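Local coordinates for protein glycinin A3B4 subunit (Glycine max, PDB 2D5F) that serves as an 11S seed storage globulin of soybean, a two-cupin subunit that builds the hexameric glycinin reserve of the seed, at the interface of chains A and B and the interface of chains A and C. Coordinates in Å, arbitrary orientation; residue numbers count along the deposited sequence, not the author numbering. Chains: chain A/B/C, glycinin A3B4 subunit.

Contact 1: the interface of chains A and B. Residues chain A 321, 324-325; chain B 355, 357, 449-452.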
ATOM      1  N   GLY A 321     -11.256 -12.749 -15.822  1.00 22.47           N
ATOM      2  CA  GLY A 321     -11.852 -12.616 -14.501  1.00 26.77           C
ATOM      3  C   GLY A 321     -10.882 -13.018 -13.401  1.00 31.05           C
ATOM      4  O   GLY A 321      -9.666 -12.972 -13.605  1.00 33.39           O
ATOM      5  N   GLU A 324      -7.637 -15.208 -14.591  1.00 48.22           N
ATOM      6  CA  GLU A 324      -6.459 -14.507 -15.101  1.00 47.55           C
ATOM      7  C   GLU A 324      -5.422 -14.063 -14.081  1.00 49.75           C
ATOM      8  O   GLU A 324      -4.232 -14.010 -14.390  1.00 50.98           O
ATOM      9  CB  GLU A 324      -6.913 -13.295 -15.913  1.00 38.84           C
ATOM     10  CG  GLU A 324      -7.841 -13.667 -17.048  1.00 37.99           C
ATOM     11  CD  GLU A 324      -8.446 -12.464 -17.721  1.00 32.08           C
ATOM     12  OE1 GLU A 324      -9.162 -11.700 -17.041  1.00 31.96           O
ATOM     13  OE2 GLU A 324      -8.205 -12.285 -18.931  1.00 33.68           O
ATOM     14  N   ASN A 325      -5.862 -13.740 -12.873  1.00 48.55           N
ATOM     15  CA  ASN A 325      -4.932 -13.292 -11.849  1.00 50.06           C
ATOM     16  C   ASN A 325      -4.795 -14.225 -10.633  1.00 47.44           C
ATOM     17  O   ASN A 325      -4.208 -15.314 -10.733  1.00 37.02           O
ATOM     18  CB  ASN A 325      -5.313 -11.870 -11.405  1.00 50.13           C
ATOM     19  CG  ASN A 325      -6.806 -11.704 -11.172  1.00 50.89           C
ATOM     20  OD1 ASN A 325      -7.391 -12.356 -10.307  1.00 55.94           O
ATOM     21  ND2 ASN A 325      -7.429 -10.822 -11.947  1.00 54.22           N
TER
ATOM     22  N   ASN B 355       0.925 -10.811 -16.056  1.00 15.62           N
ATOM     23  CA  ASN B 355       0.565  -9.535 -15.461  1.00 20.85           C
ATOM     24  C   ASN B 355       1.454  -9.254 -14.253  1.00 22.50           C
ATOM     25  O   ASN B 355       2.470  -9.922 -14.051  1.00 20.91           O
ATOM     26  CB  ASN B 355      -0.911  -9.545 -15.044  1.00 15.57           C
ATOM     27  CG  ASN B 355      -1.259 -10.739 -14.175  1.00 19.32           C
ATOM     28  OD1 ASN B 355      -0.457 -11.169 -13.342  1.00 20.60           O
ATOM     29  ND2 ASN B 355      -2.458 -11.278 -14.356  1.00 22.85           N
ATOM     30  N   LEU B 357       1.075  -9.981 -11.266  1.00 22.50           N
ATOM     31  CA  LEU B 357       1.129 -11.056 -10.279  1.00 26.92           C
ATOM     32  C   LEU B 357       2.239 -12.040 -10.639  1.00 23.59           C
ATOM     33  O   LEU B 357       2.618 -12.888  -9.829  1.00 25.29           O
ATOM     34  CB  LEU B 357      -0.211 -11.794 -10.188  1.00 25.44           C
ATOM     35  CG  LEU B 357      -1.460 -10.989  -9.820  1.00 29.54           C
ATOM     36  CD1 LEU B 357      -2.602 -11.967  -9.621  1.00 37.69           C
ATOM     37  CD2 LEU B 357      -1.242 -10.183  -8.547  1.00 29.56           C
ATOM     38  N   ASN B 449      -2.881  -5.353 -14.614  1.00 19.20           N
ATOM     39  CA  ASN B 449      -3.657  -6.538 -14.259  1.00 18.78           C
ATOM     40  C   ASN B 449      -4.994  -6.465 -15.006  1.00 18.13           C
ATOM     41  O   ASN B 449      -6.060  -6.375 -14.402  1.00 16.92           O
ATOM     42  CB  ASN B 449      -3.885  -6.575 -12.740  1.00 20.75           C
ATOM     43  CG  ASN B 449      -4.483  -7.889 -12.267  1.00 31.17           C
ATOM     44  OD1 ASN B 449      -4.497  -8.880 -12.999  1.00 33.38           O
ATOM     45  ND2 ASN B 449      -4.968  -7.907 -11.031  1.00 36.97           N
ATOM     46  N   ALA B 450      -4.913  -6.490 -16.333  1.00 16.90           N
ATOM     47  CA  ALA B 450      -6.090  -6.412 -17.182  1.00 15.82           C
ATOM     48  C   ALA B 450      -7.001  -7.611 -16.939  1.00 21.13           C
ATOM     49  O   ALA B 450      -6.538  -8.744 -16.837  1.00 26.83           O
ATOM     50  CB  ALA B 450      -5.666  -6.356 -18.643  1.00 20.06           C
ATOM     51  N   VAL B 451      -8.298  -7.361 -16.828  1.00 16.41           N
ATOM     52  CA  VAL B 451      -9.238  -8.445 -16.589  1.00 24.79           C
ATOM     53  C   VAL B 451     -10.263  -8.490 -17.702  1.00 21.87           C
ATOM     54  O   VAL B 451     -10.737  -7.459 -18.163  1.00 18.47           O
ATOM     55  CB  VAL B 451      -9.970  -8.282 -15.228  1.00 24.13           C
ATOM     56  CG1 VAL B 451      -8.960  -8.221 -14.102  1.00 35.05           C
ATOM     57  CG2 VAL B 451     -10.811  -7.032 -15.227  1.00 34.25           C
ATOM     58  N   SER B 452     -10.593  -9.695 -18.136  1.00 19.40           N
ATOM     59  CA  SER B 452     -11.572  -9.860 -19.192  1.00 20.03           C
ATOM     60  C   SER B 452     -12.738 -10.702 -18.699  1.00 16.17           C
ATOM     61  O   SER B 452     -12.693 -11.310 -17.630  1.00 17.23           O
ATOM     62  CB  SER B 452     -10.935 -10.540 -20.405  1.00 21.37           C
ATOM     63  OG  SER B 452     -10.632 -11.890 -20.103  1.00 28.13           O
TER
HETATM   64  O   HOH W   1      -6.181 -10.443 -19.516  1.00 26.70           O
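The segment that begins at A:Gly321, the glycine of the conserved Asn-Gly site where 11S proglobulins are cut into acidic and basic chains, meets the start of strand 452-454 of chain B through A:Glu324 and B:Ser452. The glutamate chain, with CG opposite the carbonyl carbon (chi1 -57°) and extended beyond it, sends its carboxylate to both the backbone N and the hydroxyl of the serine. OE1 takes the backbone N of B:Ser452 at 2.7 Å on its syn lone pair, in a nearly straight bond (169° at H). OE2 accepts from the serine hydroxyl OG, also at 2.7 Å, but from above the carboxylate plane. A:Gly321 N completes the set: it donates to B:Ser452 O at 2.7 Å and, within chain A, to A:Glu324 OE1 at 2.6 Å, again from above the plane. OE1 therefore accepts two N-H groups, while OE2 also binds a water (2.8 Å) that reaches the carbonyl of B:Ala450. An alanine in place of A:Glu324 would probably leave the N and OG of B:Ser452 without their acceptor and let the glycine end drift. One residue on in helix 323-327, the poorly ordered A:Asn325 crosses B:Asn449 at about a right angle and lies against B:Leu357 CD1; B:Asn355 ND2 makes a weak bond to A:Glu324 O. The site holds the first modelled residues of this segment against the neighbouring subunit and probably helps join two trimers into the hexamer.

Contact 2: the interface of chains A and C. Residues chain A 384, 405, 427, 429, 455; chain C 62, 163, 165, 204.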
ATOM      1  N   TRP A 384      26.564 -10.961   6.286  1.00 15.25           N
ATOM      2  CA  TRP A 384      25.508 -11.250   7.244  1.00 19.26           C
ATOM      3  C   TRP A 384      24.171 -10.779   6.682  1.00 17.69           C
ATOM      4  O   TRP A 384      24.125  -9.941   5.777  1.00 19.31           O
ATOM      5  CB  TRP A 384      25.786 -10.572   8.589  1.00 20.58           C
ATOM      6  CG  TRP A 384      25.458  -9.102   8.649  1.00 21.12           C
ATOM      7  CD1 TRP A 384      24.261  -8.539   8.999  1.00 17.96           C
ATOM      8  CD2 TRP A 384      26.351  -8.012   8.382  1.00 21.84           C
ATOM      9  NE1 TRP A 384      24.357  -7.167   8.975  1.00 17.74           N
ATOM     10  CE2 TRP A 384      25.628  -6.815   8.603  1.00 19.27           C
ATOM     11  CE3 TRP A 384      27.694  -7.928   7.989  1.00 26.71           C
ATOM     12  CZ2 TRP A 384      26.198  -5.552   8.431  1.00 17.96           C
ATOM     13  CZ3 TRP A 384      28.266  -6.663   7.817  1.00 29.50           C
ATOM     14  CH2 TRP A 384      27.515  -5.494   8.042  1.00 29.66           C
ATOM     15  N   ASN A 405      29.301 -15.133  15.941  1.00 21.15           N
ATOM     16  CA  ASN A 405      28.274 -14.363  16.640  1.00 19.00           C
ATOM     17  C   ASN A 405      28.768 -12.997  17.106  1.00 19.81           C
ATOM     18  O   ASN A 405      29.867 -12.569  16.755  1.00 19.18           O
ATOM     19  CB  ASN A 405      27.709 -15.141  17.840  1.00 19.10           C
ATOM     20  CG  ASN A 405      28.740 -15.404  18.927  1.00 20.34           C
ATOM     21  OD1 ASN A 405      29.808 -14.798  18.958  1.00 23.85           O
ATOM     22  ND2 ASN A 405      28.409 -16.311  19.838  1.00 23.42           N
ATOM     23  N   ASN A 427      21.962 -11.604  11.458  1.00 20.05           N
ATOM     24  CA  ASN A 427      23.100 -10.763  11.863  1.00 17.60           C
ATOM     25  C   ASN A 427      24.420 -11.480  12.146  1.00 17.63           C
ATOM     26  O   ASN A 427      25.461 -10.826  12.255  1.00 20.87           O
ATOM     27  CB  ASN A 427      22.732  -9.880  13.072  1.00 17.96           C
ATOM     28  CG  ASN A 427      21.930  -8.635  12.683  1.00 20.06           C
ATOM     29  OD1 ASN A 427      21.791  -7.708  13.482  1.00 17.23           O
ATOM     30  ND2 ASN A 427      21.396  -8.615  11.463  1.00 15.47           N
ATOM     31  N   VAL A 429      27.746 -13.287  11.320  1.00 24.19           N
ATOM     32  CA  VAL A 429      28.580 -13.183  10.133  1.00 19.50           C
ATOM     33  C   VAL A 429      29.002 -14.557   9.647  1.00 22.37           C
ATOM     34  O   VAL A 429      29.458 -15.393  10.423  1.00 22.40           O
ATOM     35  CB  VAL A 429      29.815 -12.316  10.410  1.00 25.92           C
ATOM     36  CG1 VAL A 429      30.624 -12.128   9.133  1.00 22.66           C
ATOM     37  CG2 VAL A 429      29.371 -10.974  10.976  1.00 20.55           C
ATOM     38  N   ILE A 455      31.233  -7.525   4.260  1.00 21.54           N
ATOM     39  CA  ILE A 455      32.194  -6.620   4.863  1.00 19.81           C
ATOM     40  C   ILE A 455      33.075  -5.824   3.918  1.00 16.78           C
ATOM     41  O   ILE A 455      33.360  -4.666   4.199  1.00 23.04           O
ATOM     42  CB  ILE A 455      33.027  -7.370   5.929  1.00 18.53           C
ATOM     43  CG1 ILE A 455      32.110  -7.702   7.116  1.00 21.93           C
ATOM     44  CG2 ILE A 455      34.185  -6.511   6.412  1.00 21.29           C
ATOM     45  CD1 ILE A 455      32.758  -8.524   8.233  1.00 25.15           C
TER
ATOM     46  N   TYR C  62      26.427  -2.927  14.645  1.00 21.00           N
ATOM     47  CA  TYR C  62      25.055  -3.058  14.180  1.00 21.07           C
ATOM     48  C   TYR C  62      24.333  -4.033  15.103  1.00 24.33           C
ATOM     49  O   TYR C  62      24.965  -4.868  15.763  1.00 19.56           O
ATOM     50  CB  TYR C  62      25.005  -3.541  12.717  1.00 17.54           C
ATOM     51  CG  TYR C  62      25.599  -4.914  12.466  1.00 27.39           C
ATOM     52  CD1 TYR C  62      26.952  -5.071  12.143  1.00 16.24           C
ATOM     53  CD2 TYR C  62      24.804  -6.060  12.553  1.00 15.97           C
ATOM     54  CE1 TYR C  62      27.496  -6.339  11.913  1.00 18.47           C
ATOM     55  CE2 TYR C  62      25.332  -7.324  12.327  1.00 20.32           C
ATOM     56  CZ  TYR C  62      26.679  -7.461  12.008  1.00 21.41           C
ATOM     57  OH  TYR C  62      27.200  -8.716  11.807  1.00 21.35           O
ATOM     58  N   PHE C 163      26.807  -6.225  17.383  1.00 21.98           N
ATOM     59  CA  PHE C 163      27.837  -6.852  16.566  1.00 22.90           C
ATOM     60  C   PHE C 163      28.847  -5.784  16.147  1.00 24.57           C
ATOM     61  O   PHE C 163      28.560  -4.952  15.284  1.00 21.78           O
ATOM     62  CB  PHE C 163      27.220  -7.495  15.314  1.00 19.53           C
ATOM     63  CG  PHE C 163      26.286  -8.643  15.609  1.00 20.77           C
ATOM     64  CD1 PHE C 163      25.024  -8.416  16.153  1.00 22.49           C
ATOM     65  CD2 PHE C 163      26.676  -9.955  15.350  1.00 16.85           C
ATOM     66  CE1 PHE C 163      24.165  -9.478  16.433  1.00 20.56           C
ATOM     67  CE2 PHE C 163      25.826 -11.025  15.628  1.00 15.58           C
ATOM     68  CZ  PHE C 163      24.568 -10.786  16.170  1.00 21.77           C
ATOM     69  N   LEU C 165      32.149  -4.383  14.309  1.00 18.12           N
ATOM     70  CA  LEU C 165      32.930  -4.695  13.124  1.00 20.27           C
ATOM     71  C   LEU C 165      34.410  -4.441  13.380  1.00 23.42           C
ATOM     72  O   LEU C 165      35.266  -4.884  12.615  1.00 21.78           O
ATOM     73  CB  LEU C 165      32.453  -3.837  11.948  1.00 23.04           C
ATOM     74  CG  LEU C 165      31.097  -4.272  11.385  1.00 27.60           C
ATOM     75  CD1 LEU C 165      30.479  -3.156  10.556  1.00 28.50           C
ATOM     76  CD2 LEU C 165      31.287  -5.540  10.565  1.00 23.58           C
ATOM     77  N   VAL C 204      33.216  -9.078  15.267  1.00 24.37           N
ATOM     78  CA  VAL C 204      32.838 -10.207  14.437  1.00 26.67           C
ATOM     79  C   VAL C 204      34.038 -10.645  13.600  1.00 24.68           C
ATOM     80  O   VAL C 204      34.165 -11.819  13.252  1.00 23.85           O
ATOM     81  CB  VAL C 204      31.635  -9.857  13.510  1.00 28.14           C
ATOM     82  CG1 VAL C 204      30.421  -9.508  14.368  1.00 23.55           C
ATOM     83  CG2 VAL C 204      31.986  -8.688  12.584  1.00 17.45           C
TER
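A:Trp384 and C:Tyr62 lie face against face, their planes 6° apart and their side chains running in opposite directions. The indole starts at CB, near the tyrosine hydroxyl; with CG set between the backbone N and the carbonyl carbon (chi1 79°), the ring system is laid over the phenol. A:Trp384 NE1 sits 3.5 Å from C:Tyr62 CE2. In the middle of the indole, A:Trp384 CE2 meets C:Tyr62 CZ at 3.6 Å. Toward the far rim, CZ2 and CH2 pass over the tyrosine CD1 and CE1. The other face of the phenol carries C:Phe163 CB, offset toward the rim. C:Tyr62 OH donates to A:Asn427 O at 2.8 Å in the carbonyl plane, which holds the hydroxyl end of the ring in place. The A:Asn427 amide stands steeply (79°) to the phenol, and its CB lies over the rim of one face of the C:Phe163 ring. A leucine at A:Trp384 would probably strip this face of the tyrosine and leave its ring freer to tilt. Next to the hydroxyl, A:Val429 CG2 packs on C:Val204 CB at 3.6 Å, and A:Ile455 meets C:Leu165 more loosely. Strands 383-385 and 429-435 of chain A's second cupin region thus receive strand 56-62 from chain C's first, a head-to-tail junction as expected within a trimer.

Contact 3: the interface of chains A and B. Residues chain A 330, 333, 358, 360; chain B 330, 333, 340, 357-358.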
ATOM      1  N   LYS A 330       1.536 -17.082  -9.814  1.00 42.16           N
ATOM      2  CA  LYS A 330       2.802 -17.779  -9.972  1.00 38.39           C
ATOM      3  C   LYS A 330       3.311 -18.318  -8.644  1.00 28.63           C
ATOM      4  O   LYS A 330       3.527 -17.561  -7.697  1.00 31.85           O
ATOM      5  CB  LYS A 330       3.830 -16.827 -10.593  1.00 40.03           C
ATOM      6  CG  LYS A 330       5.091 -17.495 -11.131  1.00 42.58           C
ATOM      7  CD  LYS A 330       5.901 -16.514 -11.970  1.00 50.14           C
ATOM      8  CE  LYS A 330       7.267 -17.067 -12.355  1.00 49.16           C
ATOM      9  NZ  LYS A 330       7.179 -18.283 -13.205  1.00 56.42           N
ATOM     10  N   GLU A 333       9.444 -20.839  -9.519  1.00 24.08           N
ATOM     11  CA  GLU A 333      10.449 -20.096 -10.262  1.00 26.65           C
ATOM     12  C   GLU A 333      11.793 -20.811 -10.177  1.00 29.35           C
ATOM     13  O   GLU A 333      12.181 -21.301  -9.113  1.00 20.79           O
ATOM     14  CB  GLU A 333      10.583 -18.689  -9.663  1.00 22.38           C
ATOM     15  CG  GLU A 333      11.621 -17.799 -10.313  1.00 30.25           C
ATOM     16  CD  GLU A 333      11.198 -17.316 -11.687  1.00 43.13           C
ATOM     17  OE1 GLU A 333      10.073 -16.791 -11.810  1.00 50.30           O
ATOM     18  OE2 GLU A 333      11.987 -17.453 -12.644  1.00 58.27           O
ATOM     19  N   THR A 358      10.744 -11.061  -7.561  1.00 24.83           N
ATOM     20  CA  THR A 358      10.736 -11.985  -8.681  1.00 27.31           C
ATOM     21  C   THR A 358       9.507 -12.881  -8.603  1.00 29.05           C
ATOM     22  O   THR A 358       8.957 -13.284  -9.620  1.00 38.42           O
ATOM     23  CB  THR A 358      12.027 -12.821  -8.709  1.00 25.91           C
ATOM     24  OG1 THR A 358      12.152 -13.563  -7.491  1.00 39.02           O
ATOM     25  CG2 THR A 358      13.236 -11.906  -8.836  1.00 28.73           C
ATOM     26  N   PRO A 360       6.066 -12.446  -6.585  1.00 25.67           N
ATOM     27  CA  PRO A 360       5.128 -11.632  -5.796  1.00 25.56           C
ATOM     28  C   PRO A 360       4.433 -12.271  -4.598  1.00 23.13           C
ATOM     29  O   PRO A 360       4.255 -11.628  -3.562  1.00 22.16           O
ATOM     30  CB  PRO A 360       4.126 -11.149  -6.847  1.00 28.37           C
ATOM     31  CG  PRO A 360       4.965 -11.023  -8.065  1.00 31.26           C
ATOM     32  CD  PRO A 360       5.774 -12.302  -8.025  1.00 25.26           C
TER
ATOM     33  N   LYS B 330      13.250  -8.080 -11.878  1.00 42.97           N
ATOM     34  CA  LYS B 330      13.004  -9.116 -12.887  1.00 32.31           C
ATOM     35  C   LYS B 330      12.297  -8.447 -14.048  1.00 27.59           C
ATOM     36  O   LYS B 330      11.220  -7.876 -13.875  1.00 31.72           O
ATOM     37  CB  LYS B 330      12.117 -10.223 -12.325  1.00 33.23           C
ATOM     38  CG  LYS B 330      11.962 -11.431 -13.246  1.00 31.91           C
ATOM     39  CD  LYS B 330      10.919 -12.390 -12.694  1.00 39.53           C
ATOM     40  CE  LYS B 330      11.209 -13.845 -13.054  1.00 37.97           C
ATOM     41  NZ  LYS B 330      11.119 -14.131 -14.505  1.00 46.86           N
ATOM     42  N   GLU B 333      10.055 -12.740 -18.797  1.00 29.08           N
ATOM     43  CA  GLU B 333       9.316 -13.934 -18.434  1.00 27.20           C
ATOM     44  C   GLU B 333       8.855 -14.632 -19.709  1.00 27.42           C
ATOM     45  O   GLU B 333       8.483 -13.970 -20.679  1.00 24.83           O
ATOM     46  CB  GLU B 333       8.082 -13.533 -17.616  1.00 23.29           C
ATOM     47  CG  GLU B 333       7.391 -14.674 -16.895  1.00 32.57           C
ATOM     48  CD  GLU B 333       8.202 -15.171 -15.713  1.00 42.28           C
ATOM     49  OE1 GLU B 333       8.647 -14.322 -14.911  1.00 51.42           O
ATOM     50  OE2 GLU B 333       8.395 -16.398 -15.581  1.00 53.27           O
ATOM     51  N   ARG B 340       2.765 -23.170 -19.696  1.00 28.95           N
ATOM     52  CA  ARG B 340       2.406 -21.995 -18.900  1.00 33.83           C
ATOM     53  C   ARG B 340       0.949 -21.569 -19.080  1.00 30.98           C
ATOM     54  O   ARG B 340       0.525 -20.537 -18.557  1.00 30.92           O
ATOM     55  CB  ARG B 340       3.334 -20.828 -19.239  1.00 38.42           C
ATOM     56  CG  ARG B 340       4.673 -20.891 -18.520  1.00 53.11           C
ATOM     57  CD  ARG B 340       5.674 -19.916 -19.117  1.00 59.25           C
ATOM     58  NE  ARG B 340       6.911 -19.876 -18.342  1.00 62.05           N
ATOM     59  CZ  ARG B 340       7.091 -19.127 -17.258  1.00 60.50           C
ATOM     60  NH1 ARG B 340       6.113 -18.346 -16.817  1.00 50.96           N
ATOM     61  NH2 ARG B 340       8.251 -19.164 -16.608  1.00 65.34           N
ATOM     62  N   LEU B 357       1.075  -9.981 -11.266  1.00 22.50           N
ATOM     63  CA  LEU B 357       1.129 -11.056 -10.279  1.00 26.92           C
ATOM     64  C   LEU B 357       2.239 -12.040 -10.639  1.00 23.59           C
ATOM     65  O   LEU B 357       2.618 -12.888  -9.829  1.00 25.29           O
ATOM     66  CB  LEU B 357      -0.211 -11.794 -10.188  1.00 25.44           C
ATOM     67  CG  LEU B 357      -1.460 -10.989  -9.820  1.00 29.54           C
ATOM     68  CD1 LEU B 357      -2.602 -11.967  -9.621  1.00 37.69           C
ATOM     69  CD2 LEU B 357      -1.242 -10.183  -8.547  1.00 29.56           C
ATOM     70  N   THR B 358       2.751 -11.934 -11.860  1.00 23.96           N
ATOM     71  CA  THR B 358       3.846 -12.795 -12.297  1.00 28.29           C
ATOM     72  C   THR B 358       5.130 -11.985 -12.399  1.00 31.23           C
ATOM     73  O   THR B 358       6.192 -12.421 -11.960  1.00 37.30           O
ATOM     74  CB  THR B 358       3.571 -13.415 -13.660  1.00 36.49           C
ATOM     75  OG1 THR B 358       2.535 -14.400 -13.538  1.00 42.10           O
ATOM     76  CG2 THR B 358       4.848 -14.056 -14.207  1.00 45.73           C
TER
HETATM   77  O   HOH W   2       8.282 -13.856 -11.923  1.00 53.80           O
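A:Lys330 and B:Glu333 reach toward each other from opposite directions, and B:Lys330 and A:Glu333 do the same beside them, as expected near a two-fold axis. Each lysine bridges both its own glutamate and the partner's, but the two halves are not identical in detail. A:Lys330 has CG turned away from its backbone N (chi1 -166°) and stays extended until a bend at the last torsion, which shares NZ almost evenly between B:Glu333 OE2 at 3.3 Å, weak as a hydrogen bond, and A:Glu333 OE1 at 3.5 Å. B:Lys330, bent at its last two torsions, brings NZ close to its own B:Glu333 OE1 at 2.5 Å, from above the carboxylate plane, and keeps a longer salt bridge to A:Glu333 OE2 (3.9 Å). B:Arg340 adds a guanidinium group to the same carboxylate, with NH2 3.0 Å from B:Glu333 OE2 in a bent, weak bond. The two glutamates come within 4.1 Å between A:Glu333 OE1 and B:Glu333 OE2, a closeness that the surrounding positive groups would be expected to offset. Across the shaft of A:Lys330, at about a right angle, lies B:Thr358, whose methyl CG2 is 3.5 Å from CD, a snug fit. A water near the middle binds the carbonyls of A:Thr358 and B:Thr358 as well as B:Glu333 OE1. A:Pro360 CG rests near B:Leu357 O. This charged, hydrated cluster ties the paired chains together and is likely to contribute to the joining of two trimers.

Contact 4: the interface of chains A and C. Residues chain A 464, 475, 479, 483; chain C 108-109.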
ATOM      1  N   SER A 464      38.119   6.652   5.394  1.00 26.83           N
ATOM      2  CA  SER A 464      39.466   6.139   5.662  1.00 28.97           C
ATOM      3  C   SER A 464      39.917   6.281   7.108  1.00 21.77           C
ATOM      4  O   SER A 464      40.360   5.315   7.719  1.00 29.54           O
ATOM      5  CB  SER A 464      40.497   6.846   4.777  1.00 19.13           C
ATOM      6  OG  SER A 464      40.296   6.523   3.422  1.00 37.60           O
ATOM      7  N   GLN A 475      47.216   4.832   6.375  1.00 34.44           N
ATOM      8  CA  GLN A 475      46.431   5.268   5.224  1.00 39.86           C
ATOM      9  C   GLN A 475      46.592   4.307   4.051  1.00 41.86           C
ATOM     10  O   GLN A 475      45.623   3.976   3.366  1.00 38.54           O
ATOM     11  CB  GLN A 475      46.863   6.672   4.798  1.00 42.52           C
ATOM     12  CG  GLN A 475      46.331   7.099   3.436  1.00 60.05           C
ATOM     13  CD  GLN A 475      46.911   8.425   2.973  1.00 67.04           C
ATOM     14  OE1 GLN A 475      48.134   8.596   2.902  1.00 69.86           O
ATOM     15  NE2 GLN A 475      46.037   9.372   2.651  1.00 72.78           N
ATOM     16  N   ARG A 479      43.814   2.070   2.126  1.00 32.65           N
ATOM     17  CA  ARG A 479      43.636   2.224   0.690  1.00 36.42           C
ATOM     18  C   ARG A 479      43.566   0.838   0.061  1.00 36.07           C
ATOM     19  O   ARG A 479      42.847   0.612  -0.912  1.00 34.02           O
ATOM     20  CB  ARG A 479      44.813   2.992   0.095  1.00 39.76           C
ATOM     21  CG  ARG A 479      44.538   3.582  -1.262  1.00 48.72           C
ATOM     22  CD  ARG A 479      43.929   4.963  -1.124  1.00 59.00           C
ATOM     23  NE  ARG A 479      43.498   5.504  -2.409  1.00 64.19           N
ATOM     24  CZ  ARG A 479      44.259   5.550  -3.499  1.00 61.91           C
ATOM     25  NH1 ARG A 479      45.501   5.086  -3.467  1.00 69.76           N
ATOM     26  NH2 ARG A 479      43.776   6.063  -4.621  1.00 67.10           N
ATOM     27  N   TYR A 483      40.206  -0.082  -2.303  1.00 46.09           N
ATOM     28  CA  TYR A 483      40.336  -0.115  -3.754  1.00 46.52           C
ATOM     29  C   TYR A 483      41.068  -1.273  -4.429  1.00 48.96           C
ATOM     30  O   TYR A 483      41.100  -1.332  -5.657  1.00 50.45           O
ATOM     31  CB  TYR A 483      40.958   1.206  -4.207  1.00 46.90           C
ATOM     32  CG  TYR A 483      40.355   2.411  -3.514  1.00 51.94           C
ATOM     33  CD1 TYR A 483      39.027   2.780  -3.740  1.00 55.93           C
ATOM     34  CD2 TYR A 483      41.102   3.164  -2.606  1.00 53.19           C
ATOM     35  CE1 TYR A 483      38.457   3.874  -3.080  1.00 51.04           C
ATOM     36  CE2 TYR A 483      40.541   4.259  -1.938  1.00 52.32           C
ATOM     37  CZ  TYR A 483      39.216   4.607  -2.181  1.00 55.82           C
ATOM     38  OH  TYR A 483      38.653   5.682  -1.527  1.00 49.73           O
TER
ATOM     39  N   GLN C 108      41.483   9.919  -3.434  1.00 51.92           N
ATOM     40  CA  GLN C 108      42.201   9.949  -2.168  1.00 52.77           C
ATOM     41  C   GLN C 108      41.333   9.143  -1.201  1.00 53.20           C
ATOM     42  O   GLN C 108      41.834   8.404  -0.352  1.00 52.48           O
ATOM     43  CB  GLN C 108      42.368  11.394  -1.686  1.00 52.33           C
ATOM     44  CG  GLN C 108      43.213  11.535  -0.431  1.00 66.20           C
ATOM     45  CD  GLN C 108      42.438  11.236   0.842  1.00 76.52           C
ATOM     46  OE1 GLN C 108      41.524  11.976   1.208  1.00 85.78           O
ATOM     47  NE2 GLN C 108      42.797  10.148   1.521  1.00 76.69           N
ATOM     48  N   ASP C 109      40.019   9.292  -1.352  1.00 45.14           N
ATOM     49  CA  ASP C 109      39.060   8.564  -0.539  1.00 40.00           C
ATOM     50  C   ASP C 109      37.625   8.837  -0.979  1.00 36.13           C
ATOM     51  O   ASP C 109      37.325   9.859  -1.597  1.00 29.32           O
ATOM     52  CB  ASP C 109      39.191   8.920   0.943  1.00 36.67           C
ATOM     53  CG  ASP C 109      38.497   7.899   1.845  1.00 37.46           C
ATOM     54  OD1 ASP C 109      37.899   8.295   2.865  1.00 24.30           O
ATOM     55  OD2 ASP C 109      38.561   6.687   1.532  1.00 40.79           O
TER
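A:Ser464 opens helix 464-471 with helical torsions, and its backbone N points to C:Asp109, which begins strand 109-111 in an extended conformation. The carboxylate of C:Asp109 thus caps the helix from the neighbouring subunit. OD1 receives A:Ser464 N at 3.0 Å in an almost straight bond (173° at H), approached on the syn side but well out of the carboxylate plane. This bond carries the cap. The serine hydroxyl, with OG set opposite the carbonyl carbon, lies over the face of the carboxylate, 2.6 Å from C:Asp109 OD2 and tight against CG, so any hydrogen bond it makes is poorly aligned and doubtful in detail. The positive end of the helix dipole would probably help to stabilise the carboxylate's charge. From helix 475-483, A:Tyr483 comes in across C:Asp109 at about a right angle, its ring plane steep to the carboxylate, with OH 3.2 Å from OD2. A:Arg479 lies beside this tyrosine, its CG in plane at the ring edge, and its NE is 6.4 Å from C:Asp109 OD2, so any help to the carboxylate would be long-range. C:Gln108, bent at its second side-chain torsion, crosses A:Gln475 with the amide planes 47° apart. One of these amides may be turned over in the crystal, and no hydrogen bond is claimed: as modelled, two amide nitrogens face each other, A:Gln475 NE2 standing 3.5 Å from C:Gln108 NE2.

Contacts 1 and 3 belong to the two-fold interface of chains A and B: their C-alpha centres lie about 13 Å apart and they share B:Leu357, so they act as neighbouring parts of one surface. Contacts 2 and 4, about 23 Å apart, both join chains A and C without two-fold symmetry, one through cupin strands and the other through the helices that follow. The two interfaces are well separated, with about 33 Å between the C-alpha centres of contacts 2 and 3 and about 53 Å between those of contacts 1 and 4. Chain A therefore probably uses distinct surfaces to form a trimer and to pair trimers into the hexamer.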